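PDB 1ZEL: AbiEi antitoxin C-terminal domain-containing protein from Mycobacterium tuberculosis, which is of unknown function but probably binds DNA through a winged-helix domain and is related to the AbiEi antitoxins of bacterial toxin-antitoxin systems. Local coordinates for residues S23-D28 with E36-R41; I61-Q66 with I76-A81; T192-F197 with T262-A267; A230-S235 with A249-R254. All coordinates share one frame; numbering follows the deposited sequence. Where two conformers were deposited one is given.

Contact 1: residues S23-D28 with E36-R41; sequences SGLARD and EDLTQR
In what is probably the winged-helix domain, Leu25 and Asp28 near the end of helix 19-28 receive the long side chain of Arg41 from helix 35-44. The axes of the two segments stay 11.5 Å apart at their closest, with 124° between their N-to-C directions, and the arginine chain, extended from CG to NE, spans the distance and carries the guanidinium right up to the opposing helix. There NH1 and NH2 grip Asp28 end-on, both on the one oxygen OD2. The NH2 bond is 2.8 Å to Asp28 OD2, fairly straight at 154°, and uses the anti lone pair; the NH1 bond, 3.1 Å to the same OD2, arrives from above the carboxylate plane. The two flat groups are turned 58° apart. Behind them, one helical turn before Arg41, Asp37 OD1 accepts from Arg41 NE at 3.0 Å, so two carboxylates hold the guanidinium in a salt-bridge network. The order of elements is consistent with helix 19-28 as the first helix of the fold and helices 35-44 and 51-61 as the probable helix-turn-helix. Leu25 CD2 lies over one face of the guanidinium, toward its rim, 3.4 Å from Arg41 NE, while the other methyl, CD1, crosses to Leu38 CD1 at 4.1 Å. Both leucines also rest on Val33, and Leu38 reaches Ile55 of helix 51-61, where branched apolar chains suit the buried interior. Gly24 has no side chain in the path of the guanidinium, which lets Arg41 NH1 approach to 3.2 Å from Gly24 C.

Contact 2: residues I61-Q66 with I76-A81; sequences IGWLVQ and IPPGEA
The indole of Trp63 turns its edge to a backbone carbonyl: Ile76 O lies near the ring plane, 3.2 Å from Trp63 CE3, where the weakly positive ring hydrogens would suit an oxygen. The CA-CB bond of Trp63 leads away from residues 76-81, but CG sits beside the backbone N (chi1 -73°), and the ring beyond it returns to the partner segment. Its outer corner meets a proline, with CZ3 3.8 Å from Pro78 CG, and the two side chains cross at about a right angle. The other end of the indole is held by NE1, which donates to Arg13 O, while Arg12 makes a cation-pi contact with the ring. Backbone joins backbone where Ile76 N donates to Trp63 O at 3.0 Å, nearly straight at 167°. Beyond it Val65 CG2 packs on Ile76 CD1 at 4.0 Å, both against Val4. Gly62 is the C-prime residue of the Schellman motif that ends helix 51-61; its phi of 111° is one that glycine adopts readily. Similarly, Gly79 takes positive phi in the type II turn from Pro77 to Glu80, and Pro78 supplies the restrained phi before it. Trp63 and Pro78 also touch Val22 and Ala26 of helix 19-28, respectively. The contact thus lies at the base of the hairpin of strands 64-66 and 72-75, which is probably the wing of a winged-helix domain.

Contact 3: residues T192-F197 with T262-A267; sequences TRPASF and TRFTTA
Pro194 sits against the end of strand 262-264, its CG 3.8 Å from Phe264 CE2, the proline ring crossing the phenyl group obliquely. The next atom of that ring, Pro194 CB, lies 3.7 Å from Thr265 O, so a compact, rigid residue fits closely against both aromatic ring and backbone. Thr266 answers from the other segment: its CG2, anti to the carbonyl carbon, approaches Pro194 O to 3.5 Å. Ala195, small enough for the narrow approach of the two backbones, places CB 3.8 Å from Thr266 O. No hydrogen bond crosses between the segments. Strand 262-264 is an outer strand of a small mixed sheet and runs parallel to strand 283-285; the contact joins the end of this strand to the 3-10 turn that follows helix 183-192. That turn is braced from within. Arg193 O accepts both Ser196 N and, at 2.7 Å, Ser196 OG, which lies in the carbonyl plane. On the other segment, Thr265 OG1 accepts from Ala267 N at 3.2 Å in an ST turn that shapes the chain leaving the strand. Farther out, Pro194 O accepts from Trp200 NE1, and Phe264 packs on Leu283 and Leu287.

Contact 4: residues A230-S235 with A249-R254; sequences AWQRAS and ALLAKR
Trp231 offers a face of its indole to the CA of Arg254, which stands 3.6 Å from the centroid of the six-membered ring, 9° off the normal, in a CH-pi contact. The same broad ring turns its edge to Leu250 O, 3.4 Å from CZ3, and its CH2 lies 3.5 Å from Lys253 O, so the indole fits the bend of the chain leaving helix 244-251. Nearer the helix, Trp231 CB touches Leu251 CD1 at 3.9 Å. This methyl also reaches Gln232, whose NE2 is taken by Tyr281 O and Pro260 O. Ala234, small, leaves room for Leu250 CD2. Ser235 OG turns back to Trp231 O, 2.8 Å away, giving the buried hydroxyl a partner in its own helix; the same OG lies 3.4 Å from Leu251 CB. In the type I turn from Leu251 to Arg254, Arg254 NH1 donates to Leu251 O at 3.0 Å from above the carbonyl plane, while NH2 goes to Glu257 O. The successive helices 228-240 and 244-251 pack side by side, running roughly antiparallel here: helix 216-223 lends Leu223 to Trp231 and Leu250, helix 183-192 backs Ala234, and strand 262-264 touches Gln232.

Overall arrangement
The four contacts form two groups on opposite sides of the chain's centre. Contacts 1 and 2, centres 13 Å apart, belong to the N-terminal part, probably the winged-helix domain: Pro78 of contact 2 packs on Ala26 of helix 19-28 in contact 1, and Leu38 on Leu64. Contacts 3 and 4, centres 15 Å apart, lie in the C-terminal part, where Arg233 of helix 228-240 probably hydrogen-bonds to Arg263 O and more weakly to Thr192 O. In sequence, contact 1 closes before contact 2 opens, whereas the segments of contact 4 both fall between those of contact 3. Centres of contacts 1 and 4 are about 53 Å apart, consistent with a probable DNA-binding module separate from the AbiEi-like C-terminal region.

Contact 1: residues S23-D28 with E36-R41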
loop_
_atom_site.group_PDB
_atom_site.type_symbol
_atom_site.label_atom_id
_atom_site.label_comp_id
_atom_site.label_asym_id
_atom_site.label_seq_id
_atom_site.Cartn_x
_atom_site.Cartn_y
_atom_site.Cartn_z
ATOM N N SER A 23 -12.501 30.133 -3.235
ATOM C CA SER A 23 -11.673 30.807 -2.217
ATOM C C SER A 23 -11.691 30.050 -0.897
ATOM O O SER A 23 -10.675 29.954 -0.199
ATOM C CB SER A 23 -12.109 32.264 -2.011
ATOM O OG SER A 23 -11.600 33.075 -3.065
ATOM N N GLY A 24 -12.842 29.487 -0.561
ATOM C CA GLY A 24 -12.971 28.712 0.672
ATOM C C GLY A 24 -12.176 27.415 0.642
ATOM O O GLY A 24 -11.577 27.018 1.656
ATOM N N LEU A 25 -12.245 26.713 -0.486
ATOM C CA LEU A 25 -11.436 25.510 -0.721
ATOM C C LEU A 25 -9.948 25.867 -0.765
ATOM O O LEU A 25 -9.118 25.139 -0.227
ATOM C CB LEU A 25 -11.875 24.827 -2.025
ATOM C CG LEU A 25 -13.208 24.064 -1.925
ATOM C CD1 LEU A 25 -13.747 23.687 -3.335
ATOM C CD2 LEU A 25 -13.077 22.849 -1.063
ATOM N N ALA A 26 -9.613 27.002 -1.387
ATOM C CA ALA A 26 -8.215 27.475 -1.414
ATOM C C ALA A 26 -7.679 27.780 0.010
ATOM O O ALA A 26 -6.504 27.509 0.315
ATOM C CB ALA A 26 -8.115 28.700 -2.280
ATOM N N ARG A 27 -8.529 28.330 0.882
ATOM C CA ARG A 27 -8.131 28.604 2.269
ATOM C C ARG A 27 -7.989 27.305 3.080
ATOM O O ARG A 27 -7.044 27.138 3.875
ATOM C CB ARG A 27 -9.133 29.550 2.976
ATOM C CG ARG A 27 -8.908 31.049 2.750
ATOM C CD ARG A 27 -9.778 31.905 3.685
ATOM N NE ARG A 27 -11.160 31.414 3.740
ATOM C CZ ARG A 27 -12.135 31.808 2.936
ATOM N NH1 ARG A 27 -11.901 32.739 2.003
ATOM N NH2 ARG A 27 -13.351 31.268 3.072
ATOM N N ASP A 28 -8.952 26.403 2.897
ATOM C CA ASP A 28 -9.091 25.234 3.770
ATOM C C ASP A 28 -8.289 24.020 3.311
ATOM O O ASP A 28 -7.868 23.189 4.132
ATOM C CB ASP A 28 -10.575 24.846 3.888
ATOM C CG ASP A 28 -11.402 25.908 4.588
ATOM O OD1 ASP A 28 -10.804 26.820 5.192
ATOM O OD2 ASP A 28 -12.646 25.812 4.549
ATOM N N GLU A 36 -20.990 16.353 -0.143
ATOM C CA GLU A 36 -21.650 17.022 0.967
ATOM C C GLU A 36 -20.907 18.281 1.365
ATOM O O GLU A 36 -21.529 19.279 1.732
ATOM C CB GLU A 36 -21.732 16.087 2.174
ATOM C CG GLU A 36 -22.629 14.847 1.982
ATOM C CD GLU A 36 -21.913 13.633 1.343
ATOM O OE1 GLU A 36 -20.811 13.772 0.779
ATOM O OE2 GLU A 36 -22.470 12.522 1.408
ATOM N N ASP A 37 -19.574 18.222 1.331
ATOM C CA ASP A 37 -18.724 19.362 1.636
ATOM C C ASP A 37 -18.943 20.449 0.581
ATOM O O ASP A 37 -19.096 21.632 0.898
ATOM C CB ASP A 37 -17.244 18.905 1.673
ATOM C CG ASP A 37 -16.247 20.045 1.974
ATOM O OD1 ASP A 37 -16.655 21.101 2.505
ATOM O OD2 ASP A 37 -15.029 19.879 1.686
ATOM N N LEU A 38 -18.945 20.068 -0.680
ATOM C CA LEU A 38 -19.205 21.053 -1.728
ATOM C C LEU A 38 -20.609 21.643 -1.623
ATOM O O LEU A 38 -20.774 22.854 -1.780
ATOM C CB LEU A 38 -18.971 20.463 -3.128
ATOM C CG LEU A 38 -18.830 21.652 -4.079
ATOM C CD1 LEU A 38 -17.359 22.063 -4.230
ATOM C CD2 LEU A 38 -19.483 21.374 -5.375
ATOM N N THR A 39 -21.619 20.805 -1.359
ATOM C CA THR A 39 -23.010 21.280 -1.205
ATOM C C THR A 39 -23.127 22.368 -0.122
ATOM O O THR A 39 -23.781 23.398 -0.333
ATOM C CB THR A 39 -23.997 20.107 -0.874
ATOM O OG1 THR A 39 -23.967 19.139 -1.933
ATOM C CG2 THR A 39 -25.417 20.603 -0.737
ATOM N N GLN A 40 -22.518 22.119 1.039
ATOM C CA GLN A 40 -22.515 23.052 2.145
ATOM C C GLN A 40 -21.796 24.354 1.767
ATOM O O GLN A 40 -22.263 25.434 2.091
ATOM C CB GLN A 40 -21.866 22.400 3.379
ATOM C CG GLN A 40 -21.656 23.316 4.590
ATOM C CD GLN A 40 -22.918 23.983 5.093
ATOM O OE1 GLN A 40 -24.037 23.588 4.744
ATOM N NE2 GLN A 40 -22.747 25.000 5.941
ATOM N N ARG A 41 -20.669 24.244 1.077
ATOM C CA ARG A 41 -19.899 25.415 0.662
ATOM C C ARG A 41 -20.679 26.259 -0.372
ATOM O O ARG A 41 -20.614 27.490 -0.370
ATOM C CB ARG A 41 -18.574 24.970 0.044
ATOM C CG ARG A 41 -17.596 24.420 1.075
ATOM C CD ARG A 41 -16.270 24.015 0.432
ATOM N NE ARG A 41 -15.330 23.523 1.442
ATOM C CZ ARG A 41 -14.516 24.290 2.169
ATOM N NH1 ARG A 41 -14.494 25.610 2.030
ATOM N NH2 ARG A 41 -13.699 23.728 3.044
#

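Contact 2: residues I61-Q66 with I76-A81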
loop_
_atom_site.group_PDB
_atom_site.type_symbol
_atom_site.label_atom_id
_atom_site.label_comp_id
_atom_site.label_asym_id
_atom_site.label_seq_id
_atom_site.Cartn_x
_atom_site.Cartn_y
_atom_site.Cartn_z
ATOM N N ILE A 61 -14.230 23.243 -15.806
ATOM C CA ILE A 61 -13.250 24.317 -15.811
ATOM C C ILE A 61 -11.963 23.993 -15.055
ATOM O O ILE A 61 -10.990 24.734 -15.171
ATOM C CB ILE A 61 -13.844 25.703 -15.419
ATOM C CG1 ILE A 61 -14.241 25.768 -13.960
ATOM C CG2 ILE A 61 -15.027 26.055 -16.306
ATOM C CD1 ILE A 61 -14.881 27.095 -13.604
ATOM N N GLY A 62 -11.950 22.887 -14.302
ATOM C CA GLY A 62 -10.668 22.279 -13.894
ATOM C C GLY A 62 -10.315 22.371 -12.430
ATOM O O GLY A 62 -9.188 22.021 -12.036
ATOM N N TRP A 63 -11.270 22.836 -11.621
ATOM C CA TRP A 63 -11.026 23.026 -10.189
ATOM C C TRP A 63 -11.217 21.751 -9.380
ATOM O O TRP A 63 -10.561 21.569 -8.372
ATOM C CB TRP A 63 -11.931 24.148 -9.635
ATOM C CG TRP A 63 -11.485 25.537 -10.071
ATOM C CD1 TRP A 63 -12.090 26.357 -11.005
ATOM C CD2 TRP A 63 -10.327 26.234 -9.603
ATOM N NE1 TRP A 63 -11.371 27.542 -11.122
ATOM C CE2 TRP A 63 -10.282 27.479 -10.273
ATOM C CE3 TRP A 63 -9.303 25.912 -8.680
ATOM C CZ2 TRP A 63 -9.256 28.412 -10.052
ATOM C CZ3 TRP A 63 -8.278 26.836 -8.454
ATOM C CH2 TRP A 63 -8.255 28.081 -9.154
ATOM N N LEU A 64 -12.166 20.906 -9.797
ATOM C CA LEU A 64 -12.434 19.624 -9.154
ATOM C C LEU A 64 -12.137 18.514 -10.156
ATOM O O LEU A 64 -12.527 18.609 -11.328
ATOM C CB LEU A 64 -13.936 19.547 -8.736
ATOM C CG LEU A 64 -14.400 20.521 -7.651
ATOM C CD1 LEU A 64 -15.889 20.274 -7.333
ATOM C CD2 LEU A 64 -13.530 20.436 -6.352
ATOM N N VAL A 65 -11.455 17.464 -9.704
ATOM C CA VAL A 65 -11.195 16.292 -10.543
ATOM C C VAL A 65 -11.804 15.096 -9.829
ATOM O O VAL A 65 -11.528 14.865 -8.625
ATOM C CB VAL A 65 -9.697 16.077 -10.776
ATOM C CG1 VAL A 65 -9.426 14.719 -11.455
ATOM C CG2 VAL A 65 -9.125 17.220 -11.640
ATOM N N GLN A 66 -12.659 14.376 -10.546
ATOM C CA GLN A 66 -13.382 13.256 -9.959
ATOM C C GLN A 66 -12.416 12.186 -9.460
ATOM O O GLN A 66 -11.480 11.783 -10.176
ATOM C CB GLN A 66 -14.392 12.664 -10.946
ATOM C CG GLN A 66 -15.407 11.769 -10.279
ATOM C CD GLN A 66 -16.518 11.360 -11.222
ATOM O OE1 GLN A 66 -16.986 12.158 -12.034
ATOM N NE2 GLN A 66 -16.957 10.111 -11.109
ATOM N N ILE A 76 -7.932 21.098 -7.051
ATOM C CA ILE A 76 -6.616 21.474 -7.511
ATOM C C ILE A 76 -6.473 22.950 -7.118
ATOM O O ILE A 76 -7.234 23.792 -7.592
ATOM C CB ILE A 76 -6.454 21.292 -9.049
ATOM C CG1 ILE A 76 -7.133 19.998 -9.561
ATOM C CG2 ILE A 76 -4.962 21.405 -9.471
ATOM C CD1 ILE A 76 -6.635 18.678 -8.912
ATOM N N PRO A 77 -5.518 23.254 -6.221
ATOM C CA PRO A 77 -5.422 24.564 -5.635
ATOM C C PRO A 77 -4.937 25.628 -6.605
ATOM O O PRO A 77 -4.201 25.314 -7.541
ATOM C CB PRO A 77 -4.437 24.371 -4.481
ATOM C CG PRO A 77 -3.717 23.110 -4.770
ATOM C CD PRO A 77 -4.523 22.308 -5.693
ATOM N N PRO A 78 -5.305 26.896 -6.351
ATOM C CA PRO A 78 -4.838 27.967 -7.222
ATOM C C PRO A 78 -3.321 27.930 -7.377
ATOM O O PRO A 78 -2.605 27.688 -6.408
ATOM C CB PRO A 78 -5.255 29.224 -6.472
ATOM C CG PRO A 78 -6.496 28.777 -5.732
ATOM C CD PRO A 78 -6.147 27.412 -5.259
ATOM N N GLY A 79 -2.857 28.183 -8.592
ATOM C CA GLY A 79 -1.437 28.239 -8.888
ATOM C C GLY A 79 -0.781 26.893 -9.160
ATOM O O GLY A 79 0.418 26.829 -9.400
ATOM N N GLU A 80 -1.550 25.810 -9.096
ATOM C CA GLU A 80 -1.021 24.488 -9.383
ATOM C C GLU A 80 -1.740 23.822 -10.531
ATOM O O GLU A 80 -2.954 23.961 -10.699
ATOM C CB GLU A 80 -1.092 23.622 -8.129
ATOM C CG GLU A 80 -0.282 24.201 -6.972
ATOM C CD GLU A 80 1.226 24.225 -7.249
ATOM O OE1 GLU A 80 1.707 23.512 -8.158
ATOM O OE2 GLU A 80 1.942 24.960 -6.563
ATOM N N ALA A 81 -0.981 23.090 -11.326
ATOM C CA ALA A 81 -1.548 22.373 -12.455
ATOM C C ALA A 81 -2.005 20.963 -12.039
ATOM O O ALA A 81 -2.807 20.331 -12.732
ATOM C CB ALA A 81 -0.501 22.306 -13.616
#

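Contact 3: residues T192-F197 with T262-A267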
loop_
_atom_site.group_PDB
_atom_site.type_symbol
_atom_site.label_atom_id
_atom_site.label_comp_id
_atom_site.label_asym_id
_atom_site.label_seq_id
_atom_site.Cartn_x
_atom_site.Cartn_y
_atom_site.Cartn_z
ATOM N N THR A 192 4.055 -15.830 1.727
ATOM C CA THR A 192 2.789 -16.553 1.553
ATOM C C THR A 192 2.356 -16.561 0.099
ATOM O O THR A 192 1.946 -17.626 -0.434
ATOM C CB THR A 192 1.669 -15.964 2.452
ATOM O OG1 THR A 192 2.056 -16.088 3.818
ATOM C CG2 THR A 192 0.329 -16.682 2.240
ATOM N N ARG A 193 2.448 -15.391 -0.539
ATOM C CA ARG A 193 1.998 -15.237 -1.922
ATOM C C ARG A 193 3.020 -14.408 -2.697
ATOM O O ARG A 193 2.816 -13.229 -2.884
ATOM C CB ARG A 193 0.625 -14.546 -1.956
ATOM C CG ARG A 193 -0.532 -15.493 -1.559
ATOM C CD ARG A 193 -1.842 -14.777 -1.446
ATOM N NE ARG A 193 -2.718 -15.450 -0.494
ATOM C CZ ARG A 193 -4.011 -15.181 -0.341
ATOM N NH1 ARG A 193 -4.596 -14.262 -1.099
ATOM N NH2 ARG A 193 -4.717 -15.842 0.567
ATOM N N PRO A 194 4.135 -15.027 -3.111
ATOM C CA PRO A 194 5.164 -14.264 -3.816
ATOM C C PRO A 194 4.644 -13.528 -5.045
ATOM O O PRO A 194 5.198 -12.507 -5.402
ATOM C CB PRO A 194 6.195 -15.325 -4.200
ATOM C CG PRO A 194 5.985 -16.433 -3.190
ATOM C CD PRO A 194 4.538 -16.430 -2.879
ATOM N N ALA A 195 3.568 -14.021 -5.667
ATOM C CA ALA A 195 3.049 -13.431 -6.915
ATOM C C ALA A 195 2.308 -12.116 -6.637
ATOM O O ALA A 195 2.095 -11.305 -7.561
ATOM C CB ALA A 195 2.117 -14.436 -7.666
ATOM N N SER A 196 1.970 -11.888 -5.361
ATOM C CA SER A 196 1.296 -10.672 -4.954
ATOM C C SER A 196 2.243 -9.492 -4.919
ATOM O O SER A 196 1.797 -8.340 -4.839
ATOM C CB SER A 196 0.644 -10.838 -3.581
ATOM O OG SER A 196 1.622 -10.838 -2.560
ATOM N N PHE A 197 3.543 -9.771 -4.994
ATOM C CA PHE A 197 4.549 -8.719 -4.894
ATOM C C PHE A 197 5.253 -8.540 -6.236
ATOM O O PHE A 197 5.684 -9.518 -6.857
ATOM C CB PHE A 197 5.542 -9.054 -3.785
ATOM C CG PHE A 197 6.549 -7.971 -3.526
ATOM C CD1 PHE A 197 6.269 -6.918 -2.651
ATOM C CD2 PHE A 197 7.802 -8.039 -4.102
ATOM C CE1 PHE A 197 7.237 -5.924 -2.390
ATOM C CE2 PHE A 197 8.763 -7.055 -3.863
ATOM C CZ PHE A 197 8.492 -6.009 -3.003
ATOM N N THR A 262 8.702 -27.161 -1.542
ATOM C CA THR A 262 8.002 -26.004 -2.082
ATOM C C THR A 262 8.889 -25.221 -3.031
ATOM O O THR A 262 10.116 -25.263 -2.903
ATOM C CB THR A 262 7.487 -25.063 -0.947
ATOM O OG1 THR A 262 6.481 -24.193 -1.483
ATOM C CG2 THR A 262 8.637 -24.227 -0.384
ATOM N N ARG A 263 8.272 -24.539 -4.000
ATOM C CA ARG A 263 9.010 -23.659 -4.901
ATOM C C ARG A 263 8.840 -22.217 -4.454
ATOM O O ARG A 263 7.766 -21.821 -4.009
ATOM C CB ARG A 263 8.523 -23.820 -6.344
ATOM C CG ARG A 263 9.003 -25.076 -7.050
ATOM C CD ARG A 263 8.452 -25.131 -8.485
ATOM N NE ARG A 263 8.829 -26.349 -9.207
ATOM C CZ ARG A 263 7.985 -27.324 -9.553
ATOM N NH1 ARG A 263 6.692 -27.248 -9.248
ATOM N NH2 ARG A 263 8.432 -28.380 -10.224
ATOM N N PHE A 264 9.913 -21.446 -4.563
ATOM C CA PHE A 264 9.880 -20.026 -4.303
ATOM C C PHE A 264 9.926 -19.423 -5.677
ATOM O O PHE A 264 10.970 -19.402 -6.304
ATOM C CB PHE A 264 11.087 -19.558 -3.469
ATOM C CG PHE A 264 10.812 -18.293 -2.684
ATOM C CD1 PHE A 264 11.300 -18.129 -1.406
ATOM C CD2 PHE A 264 10.028 -17.274 -3.230
ATOM C CE1 PHE A 264 11.016 -16.965 -0.675
ATOM C CE2 PHE A 264 9.740 -16.118 -2.506
ATOM C CZ PHE A 264 10.227 -15.974 -1.227
ATOM N N THR A 265 8.772 -18.987 -6.166
ATOM C CA THR A 265 8.632 -18.564 -7.551
ATOM C C THR A 265 7.409 -17.648 -7.669
ATOM O O THR A 265 6.461 -17.784 -6.902
ATOM C CB THR A 265 8.470 -19.780 -8.518
ATOM O OG1 THR A 265 8.540 -19.320 -9.877
ATOM C CG2 THR A 265 7.122 -20.506 -8.307
ATOM N N THR A 266 7.427 -16.729 -8.635
ATOM C CA THR A 266 6.230 -15.927 -8.923
ATOM C C THR A 266 5.387 -16.571 -10.024
ATOM O O THR A 266 4.213 -16.204 -10.239
ATOM C CB THR A 266 6.575 -14.478 -9.307
ATOM O OG1 THR A 266 7.590 -14.480 -10.311
ATOM C CG2 THR A 266 7.086 -13.723 -8.102
ATOM N N ALA A 267 6.002 -17.535 -10.710
ATOM C CA ALA A 267 5.383 -18.313 -11.773
ATOM C C ALA A 267 6.425 -19.342 -12.195
ATOM O O ALA A 267 7.438 -18.995 -12.809
ATOM C CB ALA A 267 4.975 -17.413 -12.976
#

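Contact 4: residues A230-S235 with A249-R254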
loop_
_atom_site.group_PDB
_atom_site.type_symbol
_atom_site.label_atom_id
_atom_site.label_comp_id
_atom_site.label_asym_id
_atom_site.label_seq_id
_atom_site.Cartn_x
_atom_site.Cartn_y
_atom_site.Cartn_z
ATOM N N ALA A 230 4.385 -21.202 3.252
ATOM C CA ALA A 230 4.657 -19.821 3.693
ATOM C C ALA A 230 5.751 -19.786 4.739
ATOM O O ALA A 230 6.635 -18.936 4.680
ATOM C CB ALA A 230 3.381 -19.158 4.230
ATOM N N TRP A 231 5.693 -20.740 5.680
ATOM C CA TRP A 231 6.693 -20.882 6.718
ATOM C C TRP A 231 8.049 -21.192 6.111
ATOM O O TRP A 231 9.062 -20.586 6.484
ATOM C CB TRP A 231 6.295 -22.017 7.670
ATOM C CG TRP A 231 5.172 -21.683 8.585
ATOM C CD1 TRP A 231 3.841 -21.690 8.290
ATOM C CD2 TRP A 231 5.285 -21.326 9.976
ATOM N NE1 TRP A 231 3.107 -21.356 9.420
ATOM C CE2 TRP A 231 3.972 -21.129 10.464
ATOM C CE3 TRP A 231 6.374 -21.164 10.852
ATOM C CZ2 TRP A 231 3.714 -20.768 11.802
ATOM C CZ3 TRP A 231 6.126 -20.793 12.177
ATOM C CH2 TRP A 231 4.801 -20.584 12.635
ATOM N N GLN A 232 8.065 -22.124 5.159
ATOM C CA GLN A 232 9.311 -22.478 4.446
ATOM C C GLN A 232 9.911 -21.265 3.759
ATOM O O GLN A 232 11.105 -20.965 3.932
ATOM C CB GLN A 232 9.063 -23.605 3.434
ATOM C CG GLN A 232 8.688 -24.930 4.096
ATOM C CD GLN A 232 8.081 -25.898 3.110
ATOM O OE1 GLN A 232 6.869 -25.973 2.990
ATOM N NE2 GLN A 232 8.920 -26.633 2.386
ATOM N N ARG A 233 9.090 -20.575 2.976
ATOM C CA ARG A 233 9.553 -19.385 2.277
ATOM C C ARG A 233 9.978 -18.246 3.191
ATOM O O ARG A 233 11.011 -17.595 2.941
ATOM C CB ARG A 233 8.540 -18.943 1.222
ATOM C CG ARG A 233 8.366 -20.005 0.155
ATOM C CD ARG A 233 7.718 -19.471 -1.081
ATOM N NE ARG A 233 6.299 -19.285 -0.881
ATOM C CZ ARG A 233 5.354 -20.106 -1.322
ATOM N NH1 ARG A 233 5.665 -21.211 -1.987
ATOM N NH2 ARG A 233 4.084 -19.808 -1.086
ATOM N N ALA A 234 9.239 -18.039 4.280
ATOM C CA ALA A 234 9.578 -16.956 5.216
ATOM C C ALA A 234 10.891 -17.250 5.903
ATOM O O ALA A 234 11.711 -16.354 6.126
ATOM C CB ALA A 234 8.464 -16.784 6.268
ATOM N N SER A 235 11.078 -18.517 6.258
ATOM C CA SER A 235 12.299 -18.931 6.931
ATOM C C SER A 235 13.502 -18.821 6.009
ATOM O O SER A 235 14.588 -18.396 6.438
ATOM C CB SER A 235 12.167 -20.339 7.503
ATOM O OG SER A 235 11.066 -20.387 8.379
ATOM N N ALA A 249 15.093 -21.751 13.166
ATOM C CA ALA A 249 14.321 -21.730 14.408
ATOM C C ALA A 249 12.867 -21.382 14.124
ATOM O O ALA A 249 11.953 -21.945 14.737
ATOM C CB ALA A 249 14.900 -20.748 15.389
ATOM N N LEU A 250 12.651 -20.454 13.196
ATOM C CA LEU A 250 11.293 -20.050 12.843
ATOM C C LEU A 250 10.608 -21.230 12.201
ATOM O O LEU A 250 9.450 -21.541 12.515
ATOM C CB LEU A 250 11.310 -18.832 11.883
ATOM C CG LEU A 250 9.909 -18.388 11.419
ATOM C CD1 LEU A 250 9.080 -17.935 12.620
ATOM C CD2 LEU A 250 10.001 -17.311 10.350
ATOM N N LEU A 251 11.328 -21.916 11.314
ATOM C CA LEU A 251 10.703 -23.022 10.577
ATOM C C LEU A 251 10.302 -24.137 11.526
ATOM O O LEU A 251 9.261 -24.766 11.340
ATOM C CB LEU A 251 11.588 -23.552 9.432
ATOM C CG LEU A 251 10.951 -24.599 8.497
ATOM C CD1 LEU A 251 9.571 -24.200 7.946
ATOM C CD2 LEU A 251 11.864 -24.930 7.370
ATOM N N ALA A 252 11.105 -24.350 12.564
ATOM C CA ALA A 252 10.799 -25.355 13.574
ATOM C C ALA A 252 9.514 -25.095 14.366
ATOM O O ALA A 252 9.029 -25.983 15.069
ATOM C CB ALA A 252 11.988 -25.539 14.506
ATOM N N LYS A 253 8.938 -23.899 14.242
ATOM C CA LYS A 253 7.736 -23.544 15.017
ATOM C C LYS A 253 6.428 -23.694 14.222
ATOM O O LYS A 253 5.342 -23.358 14.719
ATOM C CB LYS A 253 7.874 -22.140 15.610
ATOM C CG LYS A 253 8.864 -22.084 16.790
ATOM C CD LYS A 253 9.165 -20.651 17.200
ATOM C CE LYS A 253 10.034 -20.554 18.457
ATOM N NZ LYS A 253 11.511 -20.610 18.142
ATOM N N ARG A 254 6.544 -24.230 13.005
ATOM C CA ARG A 254 5.399 -24.450 12.107
ATOM C C ARG A 254 4.441 -25.437 12.756
ATOM O O ARG A 254 4.842 -26.212 13.643
ATOM C CB ARG A 254 5.879 -24.999 10.758
ATOM C CG ARG A 254 6.581 -26.358 10.867
ATOM C CD ARG A 254 7.013 -26.918 9.520
ATOM N NE ARG A 254 7.539 -28.276 9.627
ATOM C CZ ARG A 254 8.727 -28.590 10.126
ATOM N NH1 ARG A 254 9.527 -27.655 10.598
ATOM N NH2 ARG A 254 9.112 -29.859 10.168
#